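Local coordinates for putative secreted protein (Streptomyces coelicolor A3, PDB 2QF9) that is of unknown function, a putative secreted protein of the DUF305 family, which is grouped with the ferritin-like helical folds, at residues Val18-Ile29 with Pro93-Leu104. Numbering follows the deposited sequence. Where two conformers were deposited one is given.
Sequences VHHQQAVEMSYI and PGMATDAEMKKL. With EDO (1,2-ethanediol), chain C.
Selenomethionine Met101 drops as a knob into a hole on helix 8-31 made by Gln22, Glu25, Met26 and Ile29. Bends at chi2 and chi3 turn its terminal methyl CE across the helix axis, to 3.4 Å from Glu25 CG, while Ile29 CD1 meets the same methyl. In one of its two conformers, Met26 crosses Met101 at about a right angle, with Met26 CG 3.4 Å from Met101 SE. One turn on, Leu104 continues the apolar row: its CG lies 3.8 Å from Ile29 CG2, which its CD2 also touches. Toward the loop, Met95 takes over, its CE resting 3.6 Å from Gln22 CD and its SE sitting obliquely to the His19 ring.

At the polar edge Gln22, extended beyond CG, presents its amide to the backbone of Ala96: OE1 accepts from Ala96 N (2.8 Å) and NE2 donates to Ala96 O (2.9 Å, N-H...O 162°). Gripped at both ends, the amide has its flip state defined. With an alanine in its place, Ala96 N and O would probably both lose these mates, and a gap would open between Met95 and Met101. His19 NE2 donates to Pro93 O at 2.8 Å, with the oxygen 15° out of the ring plane.

After the paired amide bonds, N-cap Thr97 and Glu100 form a capping box: Glu100 N donates to Thr97 OG1, Thr97 N to Glu100 OE1. The axes of segments 98-104 and 18-29 run at 22° in the same sense, approaching to 10.5 Å; helix 109-137 also packs on His19, Gln22 and Met26: a loop and short helix laid against an all-helical bundle, consistent with the ferritin-like clan.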
loop_
_atom_site.group_PDB
_atom_site.type_symbol
_atom_site.label_atom_id
_atom_site.label_comp_id
_atom_site.label_asym_id
_atom_site.label_seq_id
_atom_site.Cartn_x
_atom_site.Cartn_y
_atom_site.Cartn_z
ATOM N N VAL A 18 -10.864 -1.701 -5.867
ATOM C CA VAL A 18 -10.931 -3.165 -5.952
ATOM C C VAL A 18 -9.944 -3.696 -7.014
ATOM O O VAL A 18 -9.275 -4.704 -6.799
ATOM C CB VAL A 18 -12.376 -3.642 -6.227
ATOM C CG1 VAL A 18 -12.416 -5.155 -6.442
ATOM C CG2 VAL A 18 -13.308 -3.253 -5.069
ATOM N N HIS A 19 -9.852 -3.001 -8.149
ATOM C CA HIS A 19 -8.949 -3.412 -9.233
ATOM C C HIS A 19 -7.487 -3.377 -8.747
ATOM O O HIS A 19 -6.728 -4.357 -8.907
ATOM C CB HIS A 19 -9.141 -2.472 -10.414
ATOM C CG HIS A 19 -8.777 -3.063 -11.749
ATOM N ND1 HIS A 19 -7.548 -2.864 -12.335
ATOM C CD2 HIS A 19 -9.512 -3.773 -12.642
ATOM C CE1 HIS A 19 -7.535 -3.437 -13.530
ATOM N NE2 HIS A 19 -8.708 -4.006 -13.736
ATOM N N HIS A 20 -7.121 -2.260 -8.113
ATOM C CA HIS A 20 -5.783 -2.063 -7.545
ATOM C C HIS A 20 -5.453 -3.158 -6.517
ATOM O O HIS A 20 -4.344 -3.725 -6.521
ATOM C CB HIS A 20 -5.695 -0.683 -6.885
ATOM C CG HIS A 20 -5.302 0.416 -7.827
ATOM N ND1 HIS A 20 -5.574 0.384 -9.185
ATOM C CD2 HIS A 20 -4.656 1.583 -7.599
ATOM C CE1 HIS A 20 -5.079 1.473 -9.750
ATOM N NE2 HIS A 20 -4.533 2.223 -8.810
ATOM N N GLN A 21 -6.414 -3.454 -5.645
ATOM C CA GLN A 21 -6.240 -4.497 -4.638
ATOM C C GLN A 21 -5.746 -5.818 -5.257
ATOM O O GLN A 21 -4.848 -6.478 -4.708
ATOM C CB GLN A 21 -7.563 -4.742 -3.909
ATOM C CG GLN A 21 -7.464 -5.765 -2.800
ATOM C CD GLN A 21 -8.780 -5.909 -2.056
ATOM O OE1 GLN A 21 -9.804 -6.310 -2.632
ATOM N NE2 GLN A 21 -8.762 -5.577 -0.760
ATOM N N GLN A 22 -6.347 -6.209 -6.381
ATOM C CA GLN A 22 -5.916 -7.447 -7.025
ATOM C C GLN A 22 -4.490 -7.363 -7.593
ATOM O O GLN A 22 -3.737 -8.343 -7.517
ATOM C CB GLN A 22 -6.910 -7.885 -8.091
ATOM C CG GLN A 22 -6.655 -9.350 -8.491
ATOM C CD GLN A 22 -7.481 -9.804 -9.661
ATOM O OE1 GLN A 22 -7.392 -9.254 -10.761
ATOM N NE2 GLN A 22 -8.294 -10.829 -9.430
ATOM N N ALA A 23 -4.123 -6.212 -8.164
ATOM C CA ALA A 23 -2.749 -6.036 -8.669
ATOM C C ALA A 23 -1.738 -6.202 -7.526
ATOM O O ALA A 23 -0.699 -6.871 -7.672
ATOM C CB ALA A 23 -2.566 -4.691 -9.307
ATOM N N VAL A 24 -2.024 -5.556 -6.400
ATOM C CA VAL A 24 -1.182 -5.688 -5.215
ATOM C C VAL A 24 -1.029 -7.175 -4.818
ATOM O O VAL A 24 0.090 -7.657 -4.608
ATOM C CB VAL A 24 -1.729 -4.816 -4.039
ATOM C CG1 VAL A 24 -0.893 -5.052 -2.768
ATOM C CG2 VAL A 24 -1.741 -3.323 -4.463
ATOM N N GLU A 25 -2.148 -7.892 -4.724
ATOM C CA GLU A 25 -2.149 -9.320 -4.386
ATOM C C GLU A 25 -1.315 -10.139 -5.389
ATOM O O GLU A 25 -0.498 -10.978 -4.985
ATOM C CB GLU A 25 -3.597 -9.840 -4.299
ATOM C CG GLU A 25 -3.743 -11.344 -4.091
ATOM C CD GLU A 25 -3.205 -11.865 -2.743
ATOM O OE1 GLU A 25 -2.647 -11.075 -1.941
ATOM O OE2 GLU A 25 -3.341 -13.091 -2.502
HETATM N N MSE A 26 -1.524 -9.906 -6.689
HETATM C CA MSE A 26 -0.712 -10.573 -7.703
HETATM C C MSE A 26 0.782 -10.343 -7.496
HETATM O O MSE A 26 1.594 -11.256 -7.675
HETATM C CB MSE A 26 -1.093 -10.084 -9.087
HETATM C CG MSE A 26 -2.110 -10.926 -9.751
HETATM SE SE MSE A 26 -1.895 -10.616 -11.647
HETATM C CE MSE A 26 -2.278 -8.722 -11.690
ATOM N N SER A 27 1.144 -9.115 -7.128
ATOM C CA SER A 27 2.538 -8.736 -6.862
ATOM C C SER A 27 3.138 -9.463 -5.664
ATOM O O SER A 27 4.286 -9.934 -5.731
ATOM C CB SER A 27 2.662 -7.206 -6.736
ATOM O OG SER A 27 2.256 -6.620 -7.982
ATOM N N TYR A 28 2.358 -9.590 -4.583
ATOM C CA TYR A 28 2.779 -10.382 -3.433
ATOM C C TYR A 28 3.014 -11.841 -3.824
ATOM O O TYR A 28 3.994 -12.443 -3.394
ATOM C CB TYR A 28 1.745 -10.318 -2.298
ATOM C CG TYR A 28 2.047 -9.187 -1.348
ATOM C CD1 TYR A 28 1.438 -7.928 -1.502
ATOM C CD2 TYR A 28 3.000 -9.350 -0.331
ATOM C CE1 TYR A 28 1.747 -6.871 -0.628
ATOM C CE2 TYR A 28 3.310 -8.280 0.560
ATOM C CZ TYR A 28 2.694 -7.056 0.384
ATOM O OH TYR A 28 2.994 -6.015 1.240
ATOM N N ILE A 29 2.120 -12.389 -4.645
ATOM C CA ILE A 29 2.211 -13.794 -5.029
ATOM C C ILE A 29 3.464 -14.049 -5.882
ATOM O O ILE A 29 4.270 -14.944 -5.559
ATOM C CB ILE A 29 0.929 -14.292 -5.765
ATOM C CG1 ILE A 29 -0.302 -14.243 -4.834
ATOM C CG2 ILE A 29 1.140 -15.724 -6.275
ATOM C CD1 ILE A 29 -1.624 -14.377 -5.612
ATOM N N PRO A 93 -13.175 -4.975 -16.343
ATOM C CA PRO A 93 -12.157 -5.122 -17.386
ATOM C C PRO A 93 -10.759 -5.485 -16.820
ATOM O O PRO A 93 -10.270 -4.814 -15.911
ATOM C CB PRO A 93 -12.135 -3.728 -18.049
ATOM C CG PRO A 93 -13.520 -3.194 -17.845
ATOM C CD PRO A 93 -13.992 -3.750 -16.531
ATOM N N GLY A 94 -10.151 -6.547 -17.350
ATOM C CA GLY A 94 -8.780 -6.927 -16.992
ATOM C C GLY A 94 -8.591 -7.656 -15.672
ATOM O O GLY A 94 -7.475 -8.112 -15.375
HETATM N N MSE A 95 -9.668 -7.781 -14.881
HETATM C CA MSE A 95 -9.597 -8.528 -13.613
HETATM C C MSE A 95 -9.231 -9.982 -13.872
HETATM O O MSE A 95 -9.758 -10.613 -14.803
HETATM C CB MSE A 95 -10.917 -8.500 -12.828
HETATM C CG MSE A 95 -11.277 -7.181 -12.232
HETATM SE SE MSE A 95 -10.075 -6.774 -10.756
HETATM C CE MSE A 95 -10.593 -8.001 -9.392
ATOM N N ALA A 96 -8.320 -10.512 -13.066
ATOM C CA ALA A 96 -7.973 -11.942 -13.150
ATOM C C ALA A 96 -9.048 -12.789 -12.468
ATOM O O ALA A 96 -9.669 -12.371 -11.491
ATOM C CB ALA A 96 -6.584 -12.213 -12.526
ATOM N N THR A 97 -9.294 -13.982 -13.005
ATOM C CA THR A 97 -10.250 -14.884 -12.356
ATOM C C THR A 97 -9.611 -15.559 -11.131
ATOM O O THR A 97 -8.377 -15.634 -11.002
ATOM C CB THR A 97 -10.690 -15.993 -13.320
ATOM O OG1 THR A 97 -9.578 -16.887 -13.524
ATOM C CG2 THR A 97 -11.155 -15.382 -14.641
ATOM N N ASP A 98 -10.458 -16.083 -10.242
ATOM C CA ASP A 98 -9.961 -16.851 -9.107
ATOM C C ASP A 98 -9.042 -17.983 -9.548
ATOM O O ASP A 98 -8.036 -18.252 -8.889
ATOM C CB ASP A 98 -11.124 -17.403 -8.275
ATOM C CG ASP A 98 -11.900 -16.306 -7.552
ATOM O OD1 ASP A 98 -11.310 -15.246 -7.241
ATOM O OD2 ASP A 98 -13.107 -16.499 -7.317
ATOM N N ALA A 99 -9.387 -18.641 -10.664
ATOM C CA ALA A 99 -8.585 -19.776 -11.162
ATOM C C ALA A 99 -7.199 -19.307 -11.635
ATOM O O ALA A 99 -6.199 -20.008 -11.469
ATOM C CB ALA A 99 -9.322 -20.510 -12.304
ATOM N N GLU A 100 -7.171 -18.129 -12.250
ATOM C CA GLU A 100 -5.901 -17.521 -12.700
ATOM C C GLU A 100 -5.015 -17.171 -11.499
ATOM O O GLU A 100 -3.796 -17.399 -11.504
ATOM C CB GLU A 100 -6.197 -16.268 -13.538
ATOM C CG GLU A 100 -6.649 -16.636 -14.963
ATOM C CD GLU A 100 -7.118 -15.446 -15.789
ATOM O OE1 GLU A 100 -7.536 -14.415 -15.224
ATOM O OE2 GLU A 100 -7.088 -15.571 -17.030
HETATM N N MSE A 101 -5.627 -16.603 -10.462
HETATM C CA MSE A 101 -4.880 -16.268 -9.234
HETATM C C MSE A 101 -4.323 -17.528 -8.564
HETATM O O MSE A 101 -3.184 -17.539 -8.106
HETATM C CB MSE A 101 -5.752 -15.479 -8.255
HETATM C CG MSE A 101 -6.244 -14.150 -8.796
HETATM SE SE MSE A 101 -4.777 -12.864 -9.104
HETATM C CE MSE A 101 -4.460 -12.365 -7.221
ATOM N N LYS A 102 -5.125 -18.585 -8.519
ATOM C CA LYS A 102 -4.675 -19.866 -7.990
ATOM C C LYS A 102 -3.501 -20.418 -8.812
ATOM O O LYS A 102 -2.493 -20.852 -8.240
ATOM C CB LYS A 102 -5.824 -20.871 -7.968
ATOM C CG LYS A 102 -5.400 -22.266 -7.489
ATOM C CD LYS A 102 -6.544 -23.270 -7.592
ATOM C CE LYS A 102 -6.170 -24.555 -6.873
ATOM N NZ LYS A 102 -5.154 -25.295 -7.658
ATOM N N LYS A 103 -3.635 -20.387 -10.142
ATOM C CA LYS A 103 -2.615 -20.933 -11.028
ATOM C C LYS A 103 -1.297 -20.217 -10.782
ATOM O O LYS A 103 -0.257 -20.862 -10.643
ATOM C CB LYS A 103 -3.023 -20.824 -12.503
ATOM C CG LYS A 103 -2.007 -21.415 -13.447
ATOM C CD LYS A 103 -2.505 -21.355 -14.878
ATOM C CE LYS A 103 -1.342 -21.265 -15.866
ATOM N NZ LYS A 103 -0.547 -22.513 -15.944
ATOM N N LEU A 104 -1.347 -18.885 -10.690
ATOM C CA LEU A 104 -0.137 -18.087 -10.463
ATOM C C LEU A 104 0.645 -18.586 -9.247
ATOM O O LEU A 104 1.878 -18.726 -9.295
ATOM C CB LEU A 104 -0.486 -16.591 -10.284
ATOM C CG LEU A 104 0.703 -15.651 -10.039
ATOM C CD1 LEU A 104 1.679 -15.658 -11.212
ATOM C CD2 LEU A 104 0.189 -14.247 -9.780
HETATM C C1 EDO C . 2.115 -2.551 0.782
HETATM O O1 EDO C . 1.629 -3.884 0.739
HETATM C C2 EDO C . 2.158 -2.021 -0.645
HETATM O O2 EDO C . 3.426 -2.313 -1.207
#